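Local coordinates for protein peptide ABC transporter permease (Staphylococcus hominis, PDB 6HZP) that probably imports peptides together with protons, as a POT family transporter, and binds the peptide-like prodrug 5-aminolevulinic acid, at residues T269-S274 with K427-Q432; A90-A95 with L191-Y196. All coordinates share one frame; numbering follows the deposited sequence.

Interaction 1 of 2, residues T269-S274 with K427-Q432; sequences TTMLRS and KAFNAQ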
# COMPACT_ATOMS: atom_id res chain seq x y z
N THR A 269 8.25 20.07 -7.62
CA THR A 269 8.85 21.41 -7.64
C THR A 269 10.37 21.38 -7.42
O THR A 269 11.07 22.15 -8.06
CB THR A 269 8.14 22.34 -6.64
OG1 THR A 269 6.73 22.29 -6.89
CG2 THR A 269 8.61 23.78 -6.74
N THR A 270 10.87 20.49 -6.54
CA THR A 270 12.31 20.36 -6.28
C THR A 270 13.02 19.85 -7.54
O THR A 270 14.00 20.45 -7.95
CB THR A 270 12.56 19.45 -5.07
OG1 THR A 270 11.94 20.04 -3.92
CG2 THR A 270 14.03 19.23 -4.78
N MET A 271 12.51 18.76 -8.14
CA MET A 271 13.08 18.18 -9.37
C MET A 271 13.06 19.16 -10.56
O MET A 271 14.01 19.15 -11.35
CB MET A 271 12.37 16.87 -9.75
CG MET A 271 12.89 15.67 -9.01
SD MET A 271 11.97 14.14 -9.36
CE MET A 271 10.58 14.35 -8.27
N LEU A 272 12.01 19.99 -10.69
CA LEU A 272 11.92 20.96 -11.79
C LEU A 272 12.82 22.18 -11.54
O LEU A 272 13.50 22.63 -12.47
CB LEU A 272 10.46 21.38 -12.03
CG LEU A 272 9.50 20.27 -12.50
CD1 LEU A 272 8.06 20.73 -12.44
CD2 LEU A 272 9.83 19.80 -13.90
N ARG A 273 12.86 22.70 -10.29
CA ARG A 273 13.69 23.86 -9.94
C ARG A 273 15.18 23.53 -9.72
O ARG A 273 15.97 24.46 -9.55
CB ARG A 273 13.13 24.57 -8.69
CG ARG A 273 11.79 25.25 -8.93
CD ARG A 273 11.29 26.04 -7.73
NE ARG A 273 12.00 27.31 -7.56
CZ ARG A 273 13.02 27.55 -6.73
NH1 ARG A 273 13.49 26.58 -5.95
NH2 ARG A 273 13.57 28.75 -6.67
N SER A 274 15.59 22.24 -9.72
CA SER A 274 17.00 21.88 -9.50
C SER A 274 17.89 22.25 -10.68
O SER A 274 17.43 22.34 -11.82
CB SER A 274 17.14 20.39 -9.21
OG SER A 274 18.49 20.03 -8.97
N LYS A 427 19.22 11.53 -13.00
CA LYS A 427 20.45 10.93 -12.44
C LYS A 427 20.63 11.21 -10.93
O LYS A 427 20.99 10.29 -10.19
CB LYS A 427 21.69 11.42 -13.22
CG LYS A 427 22.99 10.67 -12.90
CD LYS A 427 24.21 11.47 -13.35
CE LYS A 427 25.52 10.84 -12.95
NZ LYS A 427 25.88 9.69 -13.82
N ALA A 428 20.38 12.45 -10.48
CA ALA A 428 20.55 12.85 -9.07
C ALA A 428 19.30 12.66 -8.19
O ALA A 428 19.42 12.79 -6.97
CB ALA A 428 21.00 14.30 -9.01
N PHE A 429 18.12 12.38 -8.78
CA PHE A 429 16.85 12.27 -8.06
C PHE A 429 16.18 10.90 -8.22
O PHE A 429 14.97 10.82 -8.42
CB PHE A 429 15.92 13.41 -8.52
CG PHE A 429 16.40 14.78 -8.09
CD1 PHE A 429 17.28 15.50 -8.87
CD2 PHE A 429 15.95 15.34 -6.90
CE1 PHE A 429 17.73 16.76 -8.46
CE2 PHE A 429 16.40 16.60 -6.50
CZ PHE A 429 17.29 17.30 -7.28
N ASN A 430 16.96 9.81 -8.08
CA ASN A 430 16.43 8.45 -8.20
C ASN A 430 15.57 8.10 -6.99
O ASN A 430 14.44 7.64 -7.17
CB ASN A 430 17.55 7.42 -8.35
CG ASN A 430 18.36 7.59 -9.61
OD1 ASN A 430 19.57 7.86 -9.56
ND2 ASN A 430 17.74 7.43 -10.77
N ALA A 431 16.08 8.36 -5.77
CA ALA A 431 15.33 8.10 -4.53
C ALA A 431 14.08 8.99 -4.43
O ALA A 431 13.06 8.54 -3.92
CB ALA A 431 16.22 8.34 -3.32
N GLN A 432 14.17 10.24 -4.94
CA GLN A 432 13.04 11.17 -4.96
C GLN A 432 11.98 10.73 -5.99
O GLN A 432 10.79 10.99 -5.76
CB GLN A 432 13.52 12.61 -5.26
CG GLN A 432 14.22 13.31 -4.09
CD GLN A 432 15.72 13.07 -4.00
OE1 GLN A 432 16.25 12.06 -4.49
NE2 GLN A 432 16.44 13.97 -3.36

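Interaction 2 of 2, residues A90-A95 with L191-Y196; sequences ATLLGA and LGLVWY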
# COMPACT_ATOMS: atom_id res chain seq x y z
N ALA A 90 17.31 -0.99 10.45
CA ALA A 90 15.96 -0.46 10.25
C ALA A 90 14.96 -1.61 10.06
O ALA A 90 13.86 -1.54 10.63
CB ALA A 90 15.93 0.46 9.04
N THR A 91 15.34 -2.67 9.31
CA THR A 91 14.48 -3.85 9.08
C THR A 91 14.18 -4.56 10.41
O THR A 91 13.02 -4.80 10.73
CB THR A 91 15.15 -4.81 8.07
OG1 THR A 91 15.28 -4.14 6.82
CG2 THR A 91 14.37 -6.11 7.86
N LEU A 92 15.24 -4.88 11.18
CA LEU A 92 15.11 -5.54 12.48
C LEU A 92 14.30 -4.69 13.46
O LEU A 92 13.37 -5.21 14.08
CB LEU A 92 16.51 -5.85 13.06
CG LEU A 92 16.55 -6.54 14.42
CD1 LEU A 92 15.79 -7.87 14.40
CD2 LEU A 92 17.99 -6.75 14.86
N LEU A 93 14.62 -3.38 13.59
CA LEU A 93 13.88 -2.47 14.48
C LEU A 93 12.42 -2.35 14.04
O LEU A 93 11.53 -2.47 14.88
CB LEU A 93 14.54 -1.08 14.51
CG LEU A 93 13.78 0.02 15.28
CD1 LEU A 93 13.50 -0.39 16.71
CD2 LEU A 93 14.56 1.32 15.26
N GLY A 94 12.19 -2.13 12.75
CA GLY A 94 10.86 -2.02 12.18
C GLY A 94 10.04 -3.28 12.42
O GLY A 94 8.88 -3.18 12.83
N ALA A 95 10.65 -4.46 12.23
CA ALA A 95 9.97 -5.74 12.48
C ALA A 95 9.52 -5.88 13.95
O ALA A 95 8.42 -6.36 14.18
CB ALA A 95 10.87 -6.90 12.09
N LEU A 191 7.13 -15.53 13.56
CA LEU A 191 7.82 -16.55 12.73
C LEU A 191 8.84 -15.87 11.79
O LEU A 191 9.98 -16.32 11.69
CB LEU A 191 6.83 -17.37 11.89
CG LEU A 191 6.15 -18.52 12.62
CD1 LEU A 191 4.68 -18.65 12.21
CD2 LEU A 191 6.87 -19.83 12.36
N GLY A 192 8.40 -14.80 11.12
CA GLY A 192 9.23 -14.00 10.23
C GLY A 192 10.44 -13.39 10.92
O GLY A 192 11.54 -13.43 10.37
N LEU A 193 10.25 -12.86 12.15
CA LEU A 193 11.34 -12.27 12.93
C LEU A 193 12.35 -13.34 13.40
O LEU A 193 13.55 -13.10 13.30
CB LEU A 193 10.80 -11.49 14.14
CG LEU A 193 11.86 -10.71 14.95
CD1 LEU A 193 11.92 -9.26 14.53
CD2 LEU A 193 11.62 -10.84 16.44
N VAL A 194 11.87 -14.49 13.90
CA VAL A 194 12.76 -15.57 14.35
C VAL A 194 13.59 -16.12 13.18
O VAL A 194 14.78 -16.41 13.37
CB VAL A 194 11.97 -16.69 15.11
CG1 VAL A 194 12.81 -17.96 15.30
CG2 VAL A 194 11.49 -16.17 16.47
N TRP A 195 13.00 -16.22 11.97
CA TRP A 195 13.70 -16.72 10.78
C TRP A 195 14.83 -15.76 10.36
O TRP A 195 15.92 -16.23 10.00
CB TRP A 195 12.71 -16.96 9.64
CG TRP A 195 13.21 -17.92 8.59
CD1 TRP A 195 13.75 -17.60 7.38
CD2 TRP A 195 13.05 -19.35 8.61
NE1 TRP A 195 14.01 -18.75 6.67
CE2 TRP A 195 13.62 -19.84 7.41
CE3 TRP A 195 12.53 -20.26 9.53
CZ2 TRP A 195 13.67 -21.21 7.11
CZ3 TRP A 195 12.62 -21.62 9.25
CH2 TRP A 195 13.17 -22.08 8.05
N TYR A 196 14.59 -14.43 10.44
CA TYR A 196 15.61 -13.42 10.13
C TYR A 196 16.74 -13.56 11.16
O TYR A 196 17.92 -13.63 10.78
CB TYR A 196 15.03 -12.00 10.19
CG TYR A 196 16.06 -10.90 10.03
CD1 TYR A 196 16.77 -10.41 11.12
CD2 TYR A 196 16.32 -10.35 8.78
CE1 TYR A 196 17.76 -9.44 10.96
CE2 TYR A 196 17.28 -9.34 8.62
CZ TYR A 196 18.00 -8.89 9.71
OH TYR A 196 18.92 -7.88 9.56

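Interaction 1 of 2, residues T269-S274 with K427-Q432
Phe-429 reaches across to helix 249-273 and slots its ring among Thr-270, Met-271 and Ser-274, a compact example of one aromatic side chain joining two helices near their ends. With CG anti to its carbonyl carbon (chi1 -68°), the ring extends from the residue just before helix 430-451 toward the last turn of its partner. Met-271 and Phe-429 run past each other in opposite directions, and Met-271 CG lies obliquely against the base of the ring, 3.7 Å from Phe-429 CD2. A Met-aromatic contact accompanies this packing: Met-271 SD is 5.5 Å from the ring centroid and 47° off its normal, a slanted approach. A bend about the CG-SD bond (chi3 -81°) takes Met-271 CE to 4.2 Å from Gln-432 O. The side chains of Thr-270 and Phe-429 cross at about a right angle, and methyl CG2 of Thr-270, on the same side of the ring as Met-271, lies obliquely 3.9 Å from Phe-429 CE2. The outer end of the ring meets a different kind of neighbour. Ser-274 OG sits at the edge, near the ring plane, 3.4 Å from Phe-429 CE1, while Ser-274 CB packs against Phe-429 CZ at 3.6 Å. That hydroxyl bonds to Asp-276 N and Thr-270 OG1 to Ile-266 O; the contact itself is largely van der Waals. Met-271 also touches Val-285 of helix 279-303 and both Met-433 and Val-436 of helix 430-451, placing the contact where these two helices meet the C-terminal end of helix 249-273.

Interaction 2 of 2, residues A90-A95 with L191-Y196
The ring of Tyr-196 receives two carbon atoms of helix 87-106, both obliquely and from the same side: Leu-92 CD1 comes within 4.3 Å of Tyr-196 CE1, and Thr-91 CG2 within 4.4 Å of Tyr-196 CE2, so that the two borders of the ring are each met by a methyl. Polar ends turn to other partners, Tyr-196 OH bonding to Arg-88 NE and Thr-91 OG1 to Thr-87 O, which ties the tyrosine hydroxyl to the helix its ring packs against. One turn earlier in the helix, Leu-193 enters with CG anti to its backbone N (chi1 -174°). Its CD1 presses on the small Ala-95 CB at 3.6 Å and meets Leu-92 CD1 at 4.1 Å, the two leucines crossing at about a right angle. The short alanine admits the closest approach of the backbones, 6.7 Å between Ala-95 CA and Leu-193 CA; the segment axes are 10.9 Å apart. Running roughly antiparallel, at 150°, the helices join through apolar side chains in the manner of transmembrane helix packing, here within the N-terminal six-helix bundle of the major facilitator fold.

How the interactions relate
Interaction 2 is the buried contact and interaction 1 the surface one, and they share no helix: their centres lie 32 Å apart, with nearest atoms about 15 Å from each other. Residues 90-95 and 191-196 pair within the run of two helices of the N-terminal bundle, whereas 269-274 and 427-432 meet where one helix ends and another starts, bringing helix 249-273, which follows that bundle in the chain, against the C-terminal half. Each uses an aromatic ring approached obliquely by aliphatic groups. Place in the fold tells in the details: a sulfur and a hydroxyl join the ring's neighbours at the helix ends, while methyls of leucine, alanine and threonine do the work within continuous helix.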